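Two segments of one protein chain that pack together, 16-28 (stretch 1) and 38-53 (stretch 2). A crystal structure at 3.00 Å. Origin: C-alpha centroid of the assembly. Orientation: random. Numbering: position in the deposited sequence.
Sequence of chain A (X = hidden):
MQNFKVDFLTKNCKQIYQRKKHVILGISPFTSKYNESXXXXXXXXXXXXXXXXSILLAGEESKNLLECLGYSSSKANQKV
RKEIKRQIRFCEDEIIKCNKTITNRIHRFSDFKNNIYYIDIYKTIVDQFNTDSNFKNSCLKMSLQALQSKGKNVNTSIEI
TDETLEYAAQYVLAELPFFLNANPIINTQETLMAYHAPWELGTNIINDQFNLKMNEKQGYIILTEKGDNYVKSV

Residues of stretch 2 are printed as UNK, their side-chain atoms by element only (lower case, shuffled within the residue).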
# COMPACT_ATOMS: atom_id res chain seq x y z
N ILE A 16 5.33 -10.51 -14.86
CA ILE A 16 3.98 -9.97 -14.69
C ILE A 16 3.92 -8.59 -15.36
O ILE A 16 2.99 -8.34 -16.17
CB ILE A 16 3.51 -9.97 -13.18
CG1 ILE A 16 3.28 -11.42 -12.66
CG2 ILE A 16 2.28 -9.08 -12.93
CD1 ILE A 16 3.01 -11.58 -11.12
N TYR A 17 4.93 -7.73 -15.07
CA TYR A 17 5.04 -6.37 -15.61
C TYR A 17 4.94 -6.40 -17.11
O TYR A 17 4.09 -5.67 -17.64
CB TYR A 17 6.34 -5.70 -15.16
CG TYR A 17 6.54 -4.29 -15.67
CD1 TYR A 17 7.39 -4.02 -16.72
CD2 TYR A 17 5.91 -3.22 -15.05
CE1 TYR A 17 7.60 -2.72 -17.17
CE2 TYR A 17 6.10 -1.91 -15.50
CZ TYR A 17 6.95 -1.66 -16.56
OH TYR A 17 7.16 -0.37 -17.01
N GLN A 18 5.76 -7.28 -17.79
CA GLN A 18 5.78 -7.48 -19.23
C GLN A 18 4.37 -7.61 -19.81
O GLN A 18 4.06 -6.91 -20.78
CB GLN A 18 6.62 -8.71 -19.59
CG GLN A 18 6.73 -8.95 -21.10
CD GLN A 18 7.68 -10.06 -21.47
OE1 GLN A 18 7.56 -11.19 -20.98
NE2 GLN A 18 8.61 -9.76 -22.36
N ARG A 19 3.52 -8.46 -19.18
CA ARG A 19 2.14 -8.75 -19.59
C ARG A 19 1.18 -7.50 -19.58
O ARG A 19 0.22 -7.49 -20.33
CB ARG A 19 1.57 -9.90 -18.74
CG ARG A 19 2.11 -11.28 -19.10
CD ARG A 19 1.72 -12.37 -18.11
NE ARG A 19 2.87 -12.74 -17.27
CZ ARG A 19 2.84 -13.63 -16.28
NH1 ARG A 19 3.94 -13.88 -15.57
NH2 ARG A 19 1.73 -14.28 -16.00
N LYS A 20 1.47 -6.48 -18.77
CA LYS A 20 0.74 -5.20 -18.56
C LYS A 20 -0.80 -5.37 -18.30
O LYS A 20 -1.60 -4.51 -18.70
CB LYS A 20 1.02 -4.18 -19.64
CG LYS A 20 2.50 -3.88 -19.74
CD LYS A 20 2.91 -2.51 -19.27
CE LYS A 20 4.29 -2.49 -18.69
NZ LYS A 20 5.29 -3.24 -19.50
N LYS A 21 -1.19 -6.43 -17.55
CA LYS A 21 -2.61 -6.65 -17.29
C LYS A 21 -3.23 -5.64 -16.32
O LYS A 21 -4.24 -5.04 -16.67
CB LYS A 21 -2.89 -8.08 -16.83
CG LYS A 21 -2.83 -9.12 -17.95
CD LYS A 21 -3.45 -10.44 -17.51
CE LYS A 21 -2.67 -11.66 -17.98
NZ LYS A 21 -2.88 -12.83 -17.07
N HIS A 22 -2.64 -5.43 -15.13
CA HIS A 22 -3.15 -4.51 -14.12
C HIS A 22 -2.06 -4.04 -13.13
O HIS A 22 -1.17 -4.83 -12.78
CB HIS A 22 -4.29 -5.19 -13.37
CG HIS A 22 -5.00 -4.33 -12.36
ND1 HIS A 22 -4.63 -4.31 -11.02
CD2 HIS A 22 -6.08 -3.53 -12.51
CE1 HIS A 22 -5.47 -3.49 -10.42
NE2 HIS A 22 -6.36 -3.00 -11.27
N VAL A 23 -2.17 -2.79 -12.66
CA VAL A 23 -1.28 -2.19 -11.66
C VAL A 23 -2.12 -1.54 -10.53
O VAL A 23 -3.23 -1.05 -10.79
CB VAL A 23 -0.23 -1.20 -12.28
CG1 VAL A 23 -0.86 0.06 -12.90
CG2 VAL A 23 0.83 -0.83 -11.25
N ILE A 24 -1.59 -1.57 -9.30
CA ILE A 24 -2.17 -0.93 -8.14
C ILE A 24 -1.22 0.19 -7.85
O ILE A 24 -0.03 -0.05 -7.63
CB ILE A 24 -2.35 -1.87 -6.89
CG1 ILE A 24 -3.33 -3.04 -7.19
CG2 ILE A 24 -2.83 -1.05 -5.66
CD1 ILE A 24 -3.31 -4.13 -6.20
N LEU A 25 -1.72 1.42 -7.90
CA LEU A 25 -0.88 2.56 -7.55
C LEU A 25 -1.13 2.83 -6.07
O LEU A 25 -2.26 3.10 -5.66
CB LEU A 25 -1.18 3.82 -8.39
CG LEU A 25 -1.25 3.68 -9.90
CD1 LEU A 25 -1.75 4.95 -10.50
CD2 LEU A 25 0.07 3.36 -10.50
N GLY A 26 -0.10 2.64 -5.27
CA GLY A 26 -0.16 2.90 -3.85
C GLY A 26 0.17 4.36 -3.60
O GLY A 26 1.30 4.80 -3.88
N ILE A 27 -0.84 5.12 -3.11
CA ILE A 27 -0.67 6.52 -2.71
C ILE A 27 -0.67 6.60 -1.17
O ILE A 27 -1.46 5.94 -0.51
CB ILE A 27 -1.68 7.44 -3.43
CG1 ILE A 27 -1.31 7.52 -4.93
CG2 ILE A 27 -1.70 8.85 -2.81
CD1 ILE A 27 -2.46 7.54 -5.91
N SER A 28 0.31 7.30 -0.60
CA SER A 28 0.56 7.40 0.83
C SER A 28 0.08 8.70 1.48
O SER A 28 0.25 9.78 0.90
CB SER A 28 2.04 7.17 1.12
OG SER A 28 2.36 5.79 1.12
N UNK A 38 2.71 14.68 -8.56
CA UNK A 38 3.12 13.28 -8.62
C UNK A 38 1.95 12.31 -8.85
O UNK A 38 1.99 11.49 -9.77
c UNK A 38 4.61 9.20 -6.86
c UNK A 38 5.65 11.37 -8.22
c UNK A 38 4.03 10.46 -6.73
o UNK A 38 6.34 7.82 -7.77
c UNK A 38 5.72 9.04 -7.67
c UNK A 38 4.54 11.56 -7.41
c UNK A 38 3.87 12.91 -7.32
c UNK A 38 6.24 10.11 -8.36
N UNK A 39 0.93 12.41 -7.99
CA UNK A 39 -0.26 11.56 -8.06
C UNK A 39 -0.80 11.48 -9.49
O UNK A 39 -1.14 10.39 -9.95
c UNK A 39 -0.71 11.84 -5.62
c UNK A 39 -2.60 11.20 -7.20
c UNK A 39 -1.36 12.62 -4.64
c UNK A 39 -1.30 12.00 -7.03
N UNK A 40 -0.81 12.64 -10.19
CA UNK A 40 -1.25 12.76 -11.57
C UNK A 40 -0.32 11.99 -12.51
O UNK A 40 -0.80 11.18 -13.31
c UNK A 40 -2.95 16.23 -11.53
n UNK A 40 -3.80 16.81 -10.49
c UNK A 40 -5.13 16.80 -10.51
c UNK A 40 -2.39 14.91 -11.04
n UNK A 40 -5.79 16.26 -11.52
c UNK A 40 -1.36 14.24 -11.94
n UNK A 40 -5.81 17.37 -9.51
N UNK A 41 1.00 12.21 -12.35
CA UNK A 41 2.06 11.56 -13.10
C UNK A 41 1.86 10.05 -13.10
O UNK A 41 1.81 9.45 -14.17
n UNK A 41 6.67 14.87 -12.77
c UNK A 41 5.81 12.55 -13.09
c UNK A 41 6.67 13.66 -13.64
c UNK A 41 3.45 11.87 -12.46
c UNK A 41 4.32 12.84 -13.26
N UNK A 42 1.74 9.44 -11.90
CA UNK A 42 1.60 7.99 -11.74
C UNK A 42 0.32 7.47 -12.37
O UNK A 42 0.32 6.36 -12.89
c UNK A 42 0.88 7.76 -7.91
c UNK A 42 1.78 7.49 -10.26
c UNK A 42 0.86 8.23 -9.28
c UNK A 42 3.27 7.57 -9.84
N UNK A 43 -0.77 8.26 -12.35
CA UNK A 43 -2.04 7.86 -12.96
C UNK A 43 -1.88 7.87 -14.48
O UNK A 43 -2.18 6.86 -15.14
c UNK A 43 -3.24 8.68 -12.46
c UNK A 43 -3.45 8.46 -10.94
c UNK A 43 -4.50 8.33 -13.28
c UNK A 43 -4.88 8.81 -10.36
N UNK A 44 -1.34 8.96 -15.02
CA UNK A 44 -1.10 9.06 -16.45
C UNK A 44 -0.23 7.91 -16.94
O UNK A 44 -0.54 7.33 -17.98
n UNK A 44 -3.85 11.90 -17.64
c UNK A 44 -1.55 11.56 -16.95
c UNK A 44 -0.51 10.42 -16.83
o UNK A 44 -2.53 10.64 -18.97
c UNK A 44 -2.68 11.33 -17.94
N UNK A 45 0.80 7.52 -16.14
CA UNK A 45 1.73 6.41 -16.38
C UNK A 45 1.00 5.06 -16.35
O UNK A 45 1.18 4.25 -17.25
c UNK A 45 5.04 1.90 -14.71
n UNK A 45 5.46 3.89 -16.19
c UNK A 45 2.88 6.41 -15.34
c UNK A 45 2.93 3.51 -13.71
c UNK A 45 4.81 3.19 -15.22
c UNK A 45 3.82 5.24 -15.47
c UNK A 45 3.15 2.23 -13.23
c UNK A 45 4.86 5.12 -16.34
c UNK A 45 3.77 4.01 -14.73
c UNK A 45 4.20 1.44 -13.72
N UNK A 46 0.17 4.83 -15.31
CA UNK A 46 -0.57 3.59 -15.15
C UNK A 46 -1.44 3.46 -16.34
O UNK A 46 -1.36 2.44 -17.03
c UNK A 46 -1.41 3.63 -13.88
N UNK A 47 -2.22 4.52 -16.64
CA UNK A 47 -3.20 4.60 -17.72
C UNK A 47 -2.63 4.29 -19.08
O UNK A 47 -3.25 3.53 -19.84
c UNK A 47 -3.88 5.95 -17.72
n UNK A 47 -4.85 7.15 -19.56
o UNK A 47 -5.89 5.33 -18.83
c UNK A 47 -4.95 6.11 -18.76
N UNK A 48 -1.45 4.85 -19.39
CA UNK A 48 -0.75 4.71 -20.67
C UNK A 48 -0.14 3.35 -20.91
O UNK A 48 -0.16 2.88 -22.04
c UNK A 48 0.31 5.78 -20.81
o UNK A 48 -0.35 7.04 -20.76
N UNK A 49 0.40 2.73 -19.88
CA UNK A 49 1.09 1.46 -20.01
C UNK A 49 0.24 0.19 -19.76
O UNK A 49 0.57 -0.87 -20.33
n UNK A 49 4.30 1.84 -20.24
o UNK A 49 3.36 3.61 -19.21
c UNK A 49 2.28 1.48 -19.08
c UNK A 49 3.35 2.41 -19.52
N UNK A 50 -0.79 0.26 -18.92
CA UNK A 50 -1.54 -0.93 -18.52
C UNK A 50 -2.96 -1.04 -19.07
O UNK A 50 -3.59 -0.02 -19.44
c UNK A 50 1.35 -2.83 -15.31
c UNK A 50 2.26 -1.80 -15.15
c UNK A 50 -1.57 -1.04 -16.98
c UNK A 50 0.11 -2.58 -15.90
c UNK A 50 0.71 -0.28 -16.19
c UNK A 50 -0.22 -1.31 -16.35
c UNK A 50 1.95 -0.53 -15.60
N UNK A 51 -3.47 -2.29 -19.07
CA UNK A 51 -4.82 -2.60 -19.52
C UNK A 51 -5.80 -1.99 -18.53
O UNK A 51 -6.79 -1.38 -18.94
o UNK A 51 -4.24 -6.10 -20.74
o UNK A 51 -3.60 -4.18 -21.58
c UNK A 51 -4.24 -4.86 -20.74
c UNK A 51 -5.05 -4.13 -19.67
N UNK A 52 -5.45 -2.06 -17.23
CA UNK A 52 -6.28 -1.54 -16.15
C UNK A 52 -5.42 -1.18 -14.92
O UNK A 52 -4.33 -1.75 -14.75
c UNK A 52 -7.26 -2.64 -15.75
c UNK A 52 -8.59 -2.15 -15.24
o UNK A 52 -8.77 -0.92 -15.11
o UNK A 52 -9.47 -3.01 -14.99
N UNK A 53 -5.91 -0.29 -14.05
CA UNK A 53 -5.24 0.06 -12.80
C UNK A 53 -6.27 0.34 -11.73
O UNK A 53 -7.44 0.59 -12.02
c UNK A 53 -6.36 4.94 -13.91
c UNK A 53 -5.02 2.57 -13.30
c UNK A 53 -6.04 4.04 -14.92
c UNK A 53 -5.36 2.87 -14.61
c UNK A 53 -4.31 1.28 -12.95
c UNK A 53 -5.35 3.48 -12.30
c UNK A 53 -6.04 4.65 -12.61

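Position 38 carries one carbon, then a six-carbon ring bearing an oxygen. It does not touch stretch 1. It is Tyr38. Position 39 has four carbons, forked at the first, with one arm two carbons long. One of them lies near Ile27. This is Ile39, and its CG2 is 3.9 Å from Ile27 CD1.

Positions 40 and 41 are out of reach of stretch 1. Position 40 has three carbons, a nitrogen, and a carbon carrying two more nitrogens: Arg40. Position 41 has four carbons in a row ending in nitrogen: Lys41.

Position 42 repeats the forked four-carbon pattern, points toward stretch 1 and touches Leu25 and Ile27. It is Ile42. Its CD1 is 3.7 Å from Ile27 CG1. Position 43 has the same fork, set sideways, and touches Leu25. It is Ile43, with CG1 3.9 Å from Leu25 CD1.

Position 44 has three carbons, the third carrying one oxygen and one nitrogen. It points away and is Gln44. Position 45 has one carbon, then fused five- and six-membered rings holding eight carbons and one nitrogen. Tyr17, Val23 and Leu25 meet the ring edge. Only tryptophan fits: Trp45. Tyr17 OH is 3.9 Å from Trp45 CZ2.

Position 46 has a single carbon, close to Val23 and Leu25. It is Ala46. Its CB is 3.6 Å from Leu25 CD1, so the strand side chains come close to the helix here.

Position 47 has two carbons, the second carrying one oxygen and one nitrogen, and points away: Asn47. Position 48 has one carbon and one oxygen, out of reach of stretch 1: Ser48. Position 49 has the same atoms as 47 and lies beside Lys20. It is Asn49, the last helical residue.

Position 50 has one carbon and a six-carbon ring, between Lys20 and Val23. It is Phe50. Val23 CG1 covers one ring face and Lys20 CE the opposite one.

Position 51 has two carbons, the second carrying two oxygens, near Lys21. It is Asp51. Asp51 N donates to Lys20 O at 2.9 Å. Position 52 has the same atoms, beside His22: Asp52. Its O accepts from Val23 N at 3.2 Å. Position 53 has one carbon and a six-carbon ring, near Val23 and Leu25. It is Phe53; its CB is 3.7 Å from Val23 CG1.

The contact has two parts. The helix runs nearly antiparallel to strand 22-26, and Val23, Leu25 and Ile27 pack against its apolar side. After the helix the chain turns back and pairs in parallel with the same strand. Phe50 joins the two parts.

Stretch 2 38-53: YIRKIIQWANSNFDDF
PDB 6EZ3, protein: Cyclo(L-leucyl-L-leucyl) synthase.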